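Local structure of nitrogenase molybdenum-iron protein beta chain (Clostridium pasteurianum, 4WES) at residues R189-A193 with M194-Y198; G269-A272 with T273-I277; G223-I226 with E227-K230; I292-E295 with R296-I300; G156-N159 with Y160-N164. The protein forms, with the alpha chain, the molybdenum-iron component of nitrogenase, which reduces dinitrogen to ammonia, and shares an [8Fe-7S] cluster with that chain. All coordinates share one frame; numbering follows the deposited sequence. Where two conformers were deposited one is given.

Contact 1: R189-A193 with M194-Y198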
loop_
_atom_site.group_PDB
_atom_site.type_symbol
_atom_site.label_atom_id
_atom_site.label_comp_id
_atom_site.label_asym_id
_atom_site.label_seq_id
_atom_site.Cartn_x
_atom_site.Cartn_y
_atom_site.Cartn_z
ATOM N N ARG B 189 0.890 24.955 2.254
ATOM C CA ARG B 189 2.090 24.881 1.437
ATOM C C ARG B 189 1.854 25.528 0.073
ATOM O O ARG B 189 2.722 26.236 -0.474
ATOM C CB ARG B 189 2.536 23.423 1.285
ATOM C CG ARG B 189 3.923 23.282 0.667
ATOM C CD ARG B 189 4.236 21.838 0.281
ATOM N NE ARG B 189 3.385 21.348 -0.792
ATOM C CZ ARG B 189 3.558 21.649 -2.074
ATOM N NH1 ARG B 189 4.585 22.409 -2.471
ATOM N NH2 ARG B 189 2.703 21.216 -2.965
ATOM N N LEU B 190 0.670 25.301 -0.505
ATOM C CA LEU B 190 0.324 25.876 -1.795
ATOM C C LEU B 190 0.168 27.399 -1.722
ATOM O O LEU B 190 0.661 28.115 -2.605
ATOM C CB LEU B 190 -0.928 25.204 -2.351
ATOM C CG LEU B 190 -0.712 23.736 -2.733
ATOM C CD1 LEU B 190 -2.040 23.059 -3.063
ATOM C CD2 LEU B 190 0.201 23.612 -3.926
ATOM N N PHE B 191 -0.510 27.900 -0.694
ATOM C CA PHE B 191 -0.576 29.357 -0.478
ATOM C C PHE B 191 0.834 29.952 -0.391
ATOM O O PHE B 191 1.137 31.001 -0.987
ATOM C CB PHE B 191 -1.296 29.710 0.826
ATOM C CG PHE B 191 -2.798 29.905 0.704
ATOM C CD1 PHE B 191 -3.299 31.182 0.484
ATOM C CD2 PHE B 191 -3.682 28.858 0.812
ATOM C CE1 PHE B 191 -4.649 31.381 0.346
ATOM C CE2 PHE B 191 -5.018 29.065 0.705
ATOM C CZ PHE B 191 -5.511 30.324 0.489
ATOM N N GLU B 192 1.709 29.271 0.354
ATOM C CA GLU B 192 3.067 29.781 0.556
ATOM C C GLU B 192 3.848 29.741 -0.753
ATOM O O GLU B 192 4.590 30.686 -1.073
ATOM C CB GLU B 192 3.743 28.987 1.660
ATOM C CG GLU B 192 3.098 29.334 3.002
ATOM C CD GLU B 192 3.409 28.398 4.137
ATOM O OE1 GLU B 192 4.258 27.502 3.968
ATOM O OE2 GLU B 192 2.762 28.590 5.207
ATOM N N ALA B 193 3.683 28.680 -1.543
ATOM C CA ALA B 193 4.363 28.609 -2.842
ATOM C C ALA B 193 3.862 29.717 -3.791
ATOM O O ALA B 193 4.629 30.221 -4.626
ATOM C CB ALA B 193 4.192 27.234 -3.467
ATOM N N MET B 194 2.586 30.067 -3.690
ATOM C CA MET B 194 1.979 31.142 -4.473
ATOM C C MET B 194 2.385 32.535 -3.948
ATOM O O MET B 194 2.089 33.537 -4.598
ATOM C CB MET B 194 0.445 31.053 -4.481
ATOM C CG MET B 194 -0.164 29.894 -5.297
ATOM S SD MET B 194 0.013 30.024 -7.074
ATOM C CE MET B 194 -1.094 31.387 -7.468
ATOM N N ASP B 195 3.005 32.590 -2.770
ATOM C CA ASP B 195 3.371 33.827 -2.102
ATOM C C ASP B 195 2.143 34.682 -1.747
ATOM O O ASP B 195 2.159 35.913 -1.906
ATOM C CB ASP B 195 4.391 34.628 -2.933
ATOM C CG ASP B 195 5.094 35.693 -2.120
ATOM O OD1 ASP B 195 5.202 35.554 -0.871
ATOM O OD2 ASP B 195 5.561 36.670 -2.734
ATOM N N ILE B 196 1.106 34.032 -1.225
ATOM C CA ILE B 196 -0.132 34.668 -0.847
ATOM C C ILE B 196 -0.328 34.594 0.674
ATOM O O ILE B 196 -0.542 33.516 1.212
ATOM C CB ILE B 196 -1.333 34.020 -1.562
ATOM C CG1 ILE B 196 -1.203 34.263 -3.054
ATOM C CG2 ILE B 196 -2.666 34.538 -1.035
ATOM C CD1 ILE B 196 -2.164 33.447 -3.907
ATOM N N PRO B 197 -0.314 35.740 1.364
ATOM C CA PRO B 197 -0.616 35.744 2.803
ATOM C C PRO B 197 -2.028 35.272 3.090
ATOM O O PRO B 197 -2.951 35.605 2.327
ATOM C CB PRO B 197 -0.420 37.221 3.208
ATOM C CG PRO B 197 0.564 37.740 2.184
ATOM C CD PRO B 197 0.193 37.044 0.905
ATOM N N TYR B 198 -2.200 34.547 4.198
ATOM C CA TYR B 198 -3.472 33.899 4.474
ATOM C C TYR B 198 -3.656 33.696 5.974
ATOM O O TYR B 198 -2.695 33.763 6.752
ATOM C CB TYR B 198 -3.563 32.518 3.743
ATOM C CG TYR B 198 -2.549 31.536 4.289
ATOM C CD1 TYR B 198 -1.235 31.548 3.884
ATOM C CD2 TYR B 198 -2.899 30.679 5.319
ATOM C CE1 TYR B 198 -0.306 30.686 4.452
ATOM C CE2 TYR B 198 -1.992 29.839 5.888
ATOM C CZ TYR B 198 -0.683 29.847 5.469
ATOM O OH TYR B 198 0.240 29.024 6.070
#

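Contact 2: G269-A272 with T273-I277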
loop_
_atom_site.group_PDB
_atom_site.type_symbol
_atom_site.label_atom_id
_atom_site.label_comp_id
_atom_site.label_asym_id
_atom_site.label_seq_id
_atom_site.Cartn_x
_atom_site.Cartn_y
_atom_site.Cartn_z
ATOM N N GLY B 269 -8.002 16.061 -6.937
ATOM C CA GLY B 269 -7.949 15.774 -8.367
ATOM C C GLY B 269 -7.524 16.943 -9.220
ATOM O O GLY B 269 -7.047 17.969 -8.715
ATOM N N VAL B 270 -7.730 16.797 -10.531
ATOM C CA VAL B 270 -7.200 17.774 -11.477
ATOM C C VAL B 270 -8.024 19.050 -11.469
ATOM O O VAL B 270 -7.520 20.124 -11.115
ATOM C CB VAL B 270 -7.086 17.192 -12.903
ATOM C CG1 VAL B 270 -6.498 18.232 -13.858
ATOM C CG2 VAL B 270 -6.266 15.908 -12.935
ATOM N N SER B 271 -9.285 18.984 -11.895
ATOM C CA SER B 271 -10.080 20.200 -12.015
ATOM C C SER B 271 -10.277 20.893 -10.688
ATOM O O SER B 271 -10.227 22.121 -10.623
ATOM C CB SER B 271 -11.404 19.949 -12.716
ATOM O OG SER B 271 -12.247 19.089 -11.960
ATOM N N ALA B 272 -10.480 20.140 -9.613
ATOM C CA ALA B 272 -10.739 20.797 -8.330
ATOM C C ALA B 272 -9.469 21.485 -7.792
ATOM O O ALA B 272 -9.550 22.546 -7.210
ATOM C CB ALA B 272 -11.311 19.823 -7.328
ATOM N N THR B 273 -8.300 20.888 -7.986
ATOM C CA THR B 273 -7.069 21.593 -7.606
ATOM C C THR B 273 -6.834 22.779 -8.541
ATOM O O THR B 273 -6.499 23.879 -8.075
ATOM C CB THR B 273 -5.854 20.670 -7.550
ATOM O OG1 THR B 273 -6.135 19.598 -6.635
ATOM C CG2 THR B 273 -4.634 21.416 -7.060
ATOM N N ASP B 274 -7.015 22.576 -9.835
ATOM C CA ASP B 274 -6.881 23.670 -10.792
ATOM C C ASP B 274 -7.766 24.840 -10.391
ATOM O O ASP B 274 -7.349 26.004 -10.466
ATOM C CB ASP B 274 -7.292 23.198 -12.190
ATOM C CG ASP B 274 -6.265 22.336 -12.917
ATOM O OD1 ASP B 274 -5.130 22.138 -12.410
ATOM O OD2 ASP B 274 -6.640 21.847 -14.013
ATOM N N GLU B 275 -9.021 24.561 -10.015
ATOM C CA GLU B 275 -9.959 25.648 -9.660
ATOM C C GLU B 275 -9.489 26.420 -8.423
ATOM O O GLU B 275 -9.665 27.650 -8.316
ATOM C CB GLU B 275 -11.353 25.078 -9.445
ATOM C CG GLU B 275 -11.999 24.667 -10.767
ATOM C CD GLU B 275 -13.017 23.530 -10.683
ATOM O OE1 GLU B 275 -13.478 23.122 -9.571
ATOM O OE2 GLU B 275 -13.357 23.008 -11.793
ATOM N N PHE B 276 -8.897 25.733 -7.463
ATOM C CA PHE B 276 -8.315 26.364 -6.281
ATOM C C PHE B 276 -7.135 27.244 -6.663
ATOM O O PHE B 276 -7.085 28.401 -6.243
ATOM C CB PHE B 276 -7.914 25.241 -5.280
ATOM C CG PHE B 276 -7.061 25.694 -4.143
ATOM C CD1 PHE B 276 -7.600 26.436 -3.106
ATOM C CD2 PHE B 276 -5.732 25.371 -4.091
ATOM C CE1 PHE B 276 -6.797 26.846 -2.044
ATOM C CE2 PHE B 276 -4.929 25.775 -3.038
ATOM C CZ PHE B 276 -5.462 26.532 -2.021
ATOM N N ILE B 277 -6.187 26.724 -7.433
ATOM C CA ILE B 277 -5.025 27.514 -7.837
ATOM C C ILE B 277 -5.474 28.735 -8.657
ATOM O O ILE B 277 -4.983 29.863 -8.454
ATOM C CB ILE B 277 -4.043 26.650 -8.636
ATOM C CG1 ILE B 277 -3.467 25.535 -7.769
ATOM C CG2 ILE B 277 -2.915 27.475 -9.248
ATOM C CD1 ILE B 277 -2.686 25.981 -6.562
HETATM O O HOH W 1 -13.949 20.227 -9.936
#

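Contact 3: G223-I226 with E227-K230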
loop_
_atom_site.group_PDB
_atom_site.type_symbol
_atom_site.label_atom_id
_atom_site.label_comp_id
_atom_site.label_asym_id
_atom_site.label_seq_id
_atom_site.Cartn_x
_atom_site.Cartn_y
_atom_site.Cartn_z
ATOM N N GLY B 223 -2.618 24.906 15.620
ATOM C CA GLY B 223 -3.910 25.549 15.821
ATOM C C GLY B 223 -3.805 27.021 15.452
ATOM O O GLY B 223 -2.768 27.670 15.652
ATOM N N THR B 224 -4.880 27.565 14.914
ATOM C CA THR B 224 -4.880 28.997 14.594
ATOM C C THR B 224 -4.969 29.810 15.872
ATOM O O THR B 224 -5.730 29.486 16.769
ATOM C CB THR B 224 -6.046 29.313 13.673
ATOM O OG1 THR B 224 -5.951 28.392 12.579
ATOM C CG2 THR B 224 -5.990 30.757 13.154
ATOM N N LYS B 225 -4.143 30.855 15.983
ATOM C CA LYS B 225 -4.118 31.673 17.170
ATOM C C LYS B 225 -5.339 32.559 17.259
ATOM O O LYS B 225 -5.836 33.075 16.246
ATOM C CB LYS B 225 -2.837 32.536 17.196
ATOM C CG LYS B 225 -1.594 31.657 17.313
ATOM C CD LYS B 225 -0.411 32.369 17.901
ATOM C CE LYS B 225 0.547 31.394 18.563
ATOM N NZ LYS B 225 0.925 30.290 17.647
ATOM N N ILE B 226 -5.795 32.768 18.494
ATOM C CA ILE B 226 -6.939 33.643 18.756
ATOM C C ILE B 226 -6.800 35.010 18.088
ATOM O O ILE B 226 -7.753 35.508 17.501
ATOM C CB ILE B 226 -7.121 33.794 20.279
ATOM C CG1 ILE B 226 -7.637 32.495 20.904
ATOM C CG2 ILE B 226 -8.061 34.951 20.630
ATOM C CD1 ILE B 226 -7.385 32.392 22.384
ATOM N N GLU B 227 -5.620 35.600 18.134
ATOM C CA GLU B 227 -5.469 36.933 17.556
ATOM C C GLU B 227 -5.683 36.899 16.054
ATOM O O GLU B 227 -6.192 37.851 15.469
ATOM C CB GLU B 227 -4.109 37.525 17.905
ATOM C CG GLU B 227 -2.949 36.556 17.667
ATOM C CD GLU B 227 -2.505 35.717 18.892
ATOM O OE1 GLU B 227 -3.343 35.033 19.617
ATOM O OE2 GLU B 227 -1.247 35.738 19.087
ATOM N N ASP B 228 -5.295 35.800 15.417
ATOM C CA ASP B 228 -5.540 35.663 13.994
ATOM C C ASP B 228 -6.988 35.364 13.658
ATOM O O ASP B 228 -7.498 35.810 12.620
ATOM C CB ASP B 228 -4.575 34.644 13.392
ATOM C CG ASP B 228 -3.128 35.130 13.476
ATOM O OD1 ASP B 228 -2.266 34.318 13.884
ATOM O OD2 ASP B 228 -2.879 36.340 13.134
ATOM N N LEU B 229 -7.641 34.589 14.518
ATOM C CA LEU B 229 -9.092 34.393 14.359
ATOM C C LEU B 229 -9.841 35.734 14.444
ATOM O O LEU B 229 -10.749 36.014 13.661
ATOM C CB LEU B 229 -9.615 33.434 15.409
ATOM C CG LEU B 229 -9.044 32.028 15.315
ATOM C CD1 LEU B 229 -9.487 31.177 16.477
ATOM C CD2 LEU B 229 -9.456 31.377 14.009
ATOM N N LYS B 230 -9.447 36.603 15.363
ATOM C CA LYS B 230 -10.033 37.948 15.382
ATOM C C LYS B 230 -9.772 38.689 14.067
ATOM O O LYS B 230 -10.675 39.318 13.489
ATOM C CB LYS B 230 -9.500 38.772 16.561
ATOM C CG LYS B 230 -9.926 38.247 17.917
ATOM C CD LYS B 230 -9.308 39.070 19.030
ATOM C CE LYS B 230 -9.690 38.541 20.392
ATOM N NZ LYS B 230 -9.044 39.304 21.497
HETATM O O HOH W 2 -2.473 31.656 13.776
#

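Contact 4: I292-E295 with R296-I300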
loop_
_atom_site.group_PDB
_atom_site.type_symbol
_atom_site.label_atom_id
_atom_site.label_comp_id
_atom_site.label_asym_id
_atom_site.label_seq_id
_atom_site.Cartn_x
_atom_site.Cartn_y
_atom_site.Cartn_z
ATOM N N ILE B 292 4.670 24.443 -8.651
ATOM C CA ILE B 292 3.280 23.970 -8.701
ATOM C C ILE B 292 2.934 23.401 -10.072
ATOM O O ILE B 292 2.313 22.349 -10.197
ATOM C CB ILE B 292 2.297 25.062 -8.285
ATOM C CG1 ILE B 292 2.473 25.394 -6.796
ATOM C CG2 ILE B 292 0.855 24.675 -8.610
ATOM C CD1 ILE B 292 1.611 26.510 -6.270
ATOM N N GLU B 293 3.370 24.087 -11.111
ATOM C CA GLU B 293 3.170 23.576 -12.457
ATOM C C GLU B 293 3.845 22.226 -12.661
ATOM O O GLU B 293 3.271 21.345 -13.322
ATOM C CB GLU B 293 3.599 24.621 -13.498
ATOM C CG GLU B 293 3.261 24.146 -14.902
ATOM C CD GLU B 293 3.227 25.200 -15.946
ATOM O OE1 GLU B 293 3.257 24.797 -17.131
ATOM O OE2 GLU B 293 3.150 26.405 -15.602
ATOM N N GLU B 294 5.053 22.050 -12.115
ATOM C CA GLU B 294 5.723 20.738 -12.232
ATOM C C GLU B 294 4.877 19.655 -11.562
ATOM O O GLU B 294 4.726 18.559 -12.110
ATOM C CB GLU B 294 7.132 20.776 -11.617
ATOM C CG GLU B 294 7.875 19.490 -11.841
ATOM C CD GLU B 294 9.146 19.327 -11.043
ATOM O OE1 GLU B 294 9.159 19.646 -9.840
ATOM O OE2 GLU B 294 10.140 18.818 -11.628
ATOM N N GLU B 295 4.381 19.922 -10.350
ATOM C CA GLU B 295 3.563 18.934 -9.628
ATOM C C GLU B 295 2.325 18.521 -10.440
ATOM O O GLU B 295 1.998 17.332 -10.545
ATOM C CB GLU B 295 3.076 19.496 -8.300
ATOM C CG GLU B 295 4.094 19.937 -7.308
ATOM C CD GLU B 295 3.594 20.834 -6.147
ATOM O OE1 GLU B 295 2.390 20.875 -5.850
ATOM O OE2 GLU B 295 4.492 21.507 -5.488
ATOM N N ARG B 296 1.650 19.507 -11.018
ATOM C CA ARG B 296 0.494 19.204 -11.854
ATOM C C ARG B 296 0.905 18.316 -13.010
ATOM O O ARG B 296 0.236 17.340 -13.361
ATOM C CB ARG B 296 -0.177 20.473 -12.347
ATOM C CG ARG B 296 -1.438 20.182 -13.146
ATOM C CD ARG B 296 -2.029 21.470 -13.685
ATOM N NE ARG B 296 -3.341 21.271 -14.332
ATOM C CZ ARG B 296 -3.565 20.730 -15.536
ATOM N NH1 ARG B 296 -2.551 20.395 -16.341
ATOM N NH2 ARG B 296 -4.802 20.541 -15.955
ATOM N N GLY B 297 2.008 18.667 -13.668
ATOM C CA GLY B 297 2.457 17.882 -14.787
ATOM C C GLY B 297 2.920 16.485 -14.441
ATOM O O GLY B 297 2.821 15.581 -15.267
ATOM N N GLN B 298 3.443 16.297 -13.226
ATOM C CA GLN B 298 3.747 14.955 -12.748
ATOM C C GLN B 298 2.448 14.165 -12.522
ATOM O O GLN B 298 2.397 12.962 -12.812
ATOM C CB GLN B 298 4.552 15.005 -11.449
ATOM C CG GLN B 298 5.984 15.506 -11.649
ATOM C CD GLN B 298 6.653 15.790 -10.327
ATOM O OE1 GLN B 298 6.046 16.378 -9.414
ATOM N NE2 GLN B 298 7.883 15.379 -10.202
ATOM N N LEU B 299 1.430 14.811 -11.975
ATOM C CA LEU B 299 0.138 14.130 -11.844
ATOM C C LEU B 299 -0.398 13.713 -13.208
ATOM O O LEU B 299 -0.812 12.552 -13.376
ATOM C CB LEU B 299 -0.864 15.088 -11.178
ATOM C CG LEU B 299 -2.299 14.567 -11.149
ATOM C CD1 LEU B 299 -2.451 13.226 -10.443
ATOM C CD2 LEU B 299 -3.230 15.625 -10.576
ATOM N N ILE B 300 -0.368 14.586 -14.194
ATOM C CA ILE B 300 -0.820 14.212 -15.532
ATOM C C ILE B 300 0.021 13.071 -16.068
ATOM O O ILE B 300 -0.495 12.115 -16.665
ATOM C CB ILE B 300 -0.810 15.445 -16.482
ATOM C CG1 ILE B 300 -1.780 16.531 -16.006
ATOM C CG2 ILE B 300 -1.114 15.021 -17.902
ATOM C CD1 ILE B 300 -3.222 16.104 -15.873
HETATM O O HOH W 3 7.266 18.363 -7.966
#

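Contact 5: G156-N159 with Y160-N164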
loop_
_atom_site.group_PDB
_atom_site.type_symbol
_atom_site.label_atom_id
_atom_site.label_comp_id
_atom_site.label_asym_id
_atom_site.label_seq_id
_atom_site.Cartn_x
_atom_site.Cartn_y
_atom_site.Cartn_z
ATOM N N GLY B 156 -19.444 29.443 15.024
ATOM C CA GLY B 156 -19.250 29.970 16.386
ATOM C C GLY B 156 -17.984 30.773 16.555
ATOM O O GLY B 156 -17.968 31.809 17.220
ATOM N N ILE B 157 -16.907 30.310 15.946
ATOM C CA ILE B 157 -15.654 31.059 15.927
ATOM C C ILE B 157 -15.860 32.443 15.322
ATOM O O ILE B 157 -15.465 33.472 15.902
ATOM C CB ILE B 157 -14.571 30.287 15.134
ATOM C CG1 ILE B 157 -14.161 29.002 15.842
ATOM C CG2 ILE B 157 -13.372 31.180 14.861
ATOM C CD1 ILE B 157 -13.341 28.046 14.992
ATOM N N VAL B 158 -16.531 32.497 14.169
ATOM C CA VAL B 158 -16.807 33.791 13.527
ATOM C C VAL B 158 -17.678 34.671 14.417
ATOM O O VAL B 158 -17.393 35.860 14.634
ATOM C CB VAL B 158 -17.480 33.613 12.156
ATOM C CG1 VAL B 158 -17.871 34.965 11.572
ATOM C CG2 VAL B 158 -16.581 32.888 11.160
ATOM N N ASN B 159 -18.754 34.095 14.935
ATOM C CA ASN B 159 -19.711 34.844 15.750
ATOM C C ASN B 159 -19.029 35.534 16.923
ATOM O O ASN B 159 -19.297 36.703 17.198
ATOM C CB ASN B 159 -20.764 33.937 16.360
ATOM C CG ASN B 159 -21.860 33.507 15.392
ATOM O OD1 ASN B 159 -22.092 34.107 14.347
ATOM N ND2 ASN B 159 -22.550 32.427 15.765
ATOM N N TYR B 160 -18.137 34.837 17.617
ATOM C CA TYR B 160 -17.492 35.394 18.801
ATOM C C TYR B 160 -16.238 36.176 18.545
ATOM O O TYR B 160 -15.984 37.122 19.284
ATOM C CB TYR B 160 -17.137 34.261 19.774
ATOM C CG TYR B 160 -18.286 33.781 20.648
ATOM C CD1 TYR B 160 -19.201 32.836 20.194
ATOM C CD2 TYR B 160 -18.468 34.281 21.928
ATOM C CE1 TYR B 160 -20.237 32.396 20.999
ATOM C CE2 TYR B 160 -19.486 33.846 22.749
ATOM C CZ TYR B 160 -20.381 32.891 22.281
ATOM O OH TYR B 160 -21.370 32.459 23.125
ATOM N N LEU B 161 -15.446 35.790 17.533
ATOM C CA LEU B 161 -14.098 36.331 17.414
ATOM C C LEU B 161 -13.850 37.311 16.258
ATOM O O LEU B 161 -13.136 38.294 16.426
ATOM C CB LEU B 161 -13.088 35.189 17.358
ATOM C CG LEU B 161 -13.120 34.261 18.550
ATOM C CD1 LEU B 161 -12.065 33.189 18.378
ATOM C CD2 LEU B 161 -12.968 34.968 19.893
ATOM N N SER B 162 -14.377 37.015 15.071
ATOM C CA SER B 162 -13.965 37.790 13.902
ATOM C C SER B 162 -14.358 39.256 14.052
ATOM O O SER B 162 -15.501 39.551 14.390
ATOM C CB SER B 162 -14.627 37.259 12.649
ATOM O OG SER B 162 -14.310 35.878 12.439
ATOM N N GLU B 163 -13.430 40.150 13.746
ATOM C CA GLU B 163 -13.745 41.593 13.837
ATOM C C GLU B 163 -13.040 42.382 12.758
ATOM O O GLU B 163 -11.830 42.177 12.512
ATOM C CB GLU B 163 -13.418 42.163 15.213
ATOM C CG GLU B 163 -13.605 43.678 15.270
ATOM C CD GLU B 163 -13.503 44.278 16.663
ATOM O OE1 GLU B 163 -13.048 43.576 17.591
ATOM O OE2 GLU B 163 -13.873 45.465 16.820
ATOM N N ASN B 164 -13.799 43.232 12.077
ATOM C CA ASN B 164 -13.255 44.173 11.113
ATOM C C ASN B 164 -12.960 45.460 11.865
ATOM O O ASN B 164 -13.873 46.100 12.347
ATOM C CB ASN B 164 -14.280 44.404 10.026
ATOM C CG ASN B 164 -13.773 45.320 8.926
ATOM O OD1 ASN B 164 -12.955 46.229 9.148
ATOM N ND2 ASN B 164 -14.277 45.086 7.715
#

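Contact 1: R189-A193 with M194-Y198
The rings of Phe191 and Tyr198 meet obliquely where helix 181-193 ends and the chain turns toward strand 198-200. Their centroids are 5.0 Å apart with planes inclined at 40°, a pairing that is neither a parallel stack nor a T. The carbonyl O of Ile196 lies at the edge of both rings, near the plane of each. CD1 of Phe191 is 3.5 Å from CB of Tyr198 and 3.7 Å from CG2 of Ile196, which puts the phenyl ring among the side chains just past the turn. The Tyr198 ring also receives OE2 of Glu192 at its edge, where the phenol OH donates to that oxygen over 2.7 Å. OE2 is met on its anti side, 28° out of the carboxylate plane. Tyr198 has CG between its backbone N and carbonyl carbon (chi1 66°), which swings the ring back over the last helical turn.

The turn itself is a Schellman motif. Asp195 has positive phi, Ile196 N bonds to Phe191 O at 3.0 Å, and Asp195 N reaches Glu192 O from above the carbonyl plane. Beyond it, Phe191 and Ile196 pack on strand 172-175, while Leu190 and Met194 face helices 270-284 and 290-305. Backbone bonds thus close the helix end beside an apolar cluster, and Glu192 gives the phenol OH an acceptor, which probably helps set its direction.

Contact 2: G269-A272 with T273-I277
The carbonyl O of Gly269 accepts two bonds from Thr273, one from the side chain and one from the backbone. OG1 of Thr273 donates to it over 2.8 Å in the carbonyl plane, whereas N of Thr273 comes from above that plane at 3.3 Å, so the hydroxyl makes the shorter bond. The hydroxyl gets there because OG1 sits beside its own backbone N (chi1 -57°), folded back along the helix. One step on, Asp274 N bonds to Val270 O at 2.8 Å, and the side chains of the two residues run side by side in the same direction, with CG1 of Val270 3.6 Å from OD2 of Asp274. Ser271 and Glu275 are joined through water: it donates to OG of Ser271 at 2.9 Å and to OE1 of Glu275 at 3.0 Å.

This is the N-terminal part of helix 270-284, with Gly269 at the N-cap position. The i to i+4 backbone bonds begin here, and the glycine's positive phi of 90° suits a residue without a side chain.

Further out, Glu333 takes the backbone N of Val270 through OE1 and OG of Ser271 through OE2, so one carboxylate grips two groups at the helix start. OD1 of Asp274 forms a salt bridge with Arg296 of helix 290-305 and a hydrogen bond with Tyr427 OH. Around these polar anchors, Phe276 packs on Ile187 and Pro267, while Val270 and Ile277 touch Met514 and Trp519 of the alpha chain.

Contact 3: G223-I226 with E227-K230
Helix 226-231 is a short helix following a long loop, and its start brings Thr224 against Leu229 and Lys225 against Glu227 and Asp228. CG2 of Thr224 lies 3.6 Å from CD2 of Leu229, two methyl groups meeting as the side chains pass at a slant. The threonine hydroxyl turns elsewhere, to Met200 O. On the outer side, Lys225 and Glu227 extend alongside each other, CB of the lysine 3.5 Å from OE1 of the glutamate. Glu227 is bent back for this, with CG between N and the carbonyl carbon (chi1 48°) and a further bend at chi2. The ammonium group does not close a salt bridge: NZ of Lys225 remains 6.0 Å from OE2 of Glu227.

Lys225 occupies the N-cap position. Its backbone N donates to a water at 2.9 Å, which in turn donates to OD1 of Asp228 at 2.7 Å. Its carbonyl O takes the first direct helical bond, from Leu229 N at 2.9 Å, and a weak, bent one from Asp228 N. At the next step Lys230 N bonds to Ile226 O, and its extended chain brings CE to 3.9 Å from CG2 of Ile226. The Leu229 side chain also packs on Ile157 and Leu161 of helix 146-161.

Contact 4: I292-E295 with R296-I300
Ile292 O, Glu293 O, Glu294 O and Glu295 O accept in turn from the N atoms of Arg296, Gly297, Gln298 and Leu299, the unbroken i to i+4 pattern of an alpha helix. Gln298 N to Glu294 O is the shortest of the four at 2.8 Å. Side chains meet mainly between that same pair. CG of Glu294 is 4.2 Å from CD of Gln298, and the carboxylate and amide planes stack within 6° of parallel. A water lies within hydrogen-bonding distance of both groups, 3.0 Å from OE1 of Glu294 and 2.7 Å from OE1 of Gln298. CG of Gln298 also rests 3.3 Å from Glu294 O, with the chain extended beyond.

Both polar ends are held by the second beta subunit: OE2 of Glu294 by Arg185 and NE2 of Gln298 by Asp209 O, each of that neighbouring chain. On other sides of the helix, Glu295 bridges to Arg189, and Glu293 bonds to Trp519 and Lys520 of the alpha chain. Helix 290-305 is thus a helix at a subunit interface, packed between its own chain, the alpha chain and the second beta subunit, and it leads into the iron(II) site of Asp301 and Asp305.

Contact 5: G156-N159 with Y160-N164
Tyr160 turns a ring edge toward the carbonyl of Gly156 one helical turn back: CD1 is 3.4 Å from Gly156 O, which lies in the plane of the ring. The same oxygen accepts a hydrogen bond from Tyr160 N at 3.1 Å, so it faces both the amide and the rim of the aromatic group. Tyr160 OH is hydrogen-bonded to ND1 of His136, and the ring packs on Ile135 of the same strand, 133-136.

Leu161 is set on another side of the helix, its CD1 a loose 4.3 Å from CG2 of Ile157, so that the two side chains meet through methyl groups. Ser162 has its CB directed back at the preceding turn, and with OG beside the backbone N (chi1 -58°) the hydroxyl, hydrogen-bonded to OG1 of Thr232, comes over Val158, 3.4 Å from its CA and 3.8 Å from CG1.

Of the backbone bonds that close helix 146-161, the last, from Ser162 N to Val158 O, is long at 3.3 Å. Lys256 NZ gathers the carbonyl oxygens of Val158, Asn159 and Ser162. Three acceptors around one ammonium group imply that the helix C-terminus, where the dipole's negative end would lie, is probably stabilised by this lysine's charge as the chain departs.

Contacts 1, 2 and 4 form one connected group: the Phe276 ring of contact 2 packs on Phe191 and Leu190 of contact 1, and two salt bridges help tie helices 181-193, 270-284 and 290-305 together. Contacts 3 and 5 make a second group, about 10 Å between centres, with a probable hydrogen bond from Glu163 N to Lys230 O. Contacts 2, 4 and 5 are largely buried, while 1 and 3 reach the surface. Helix starts use a hydroxyl (contact 2) or a water (contact 3); helix ends use a Schellman motif (contact 1) or a lysine on the last carbonyls (contact 5). Mid-helix contact 4 divides its charges between its own chain (Glu295, Arg296) and other subunits (Glu293, Glu294).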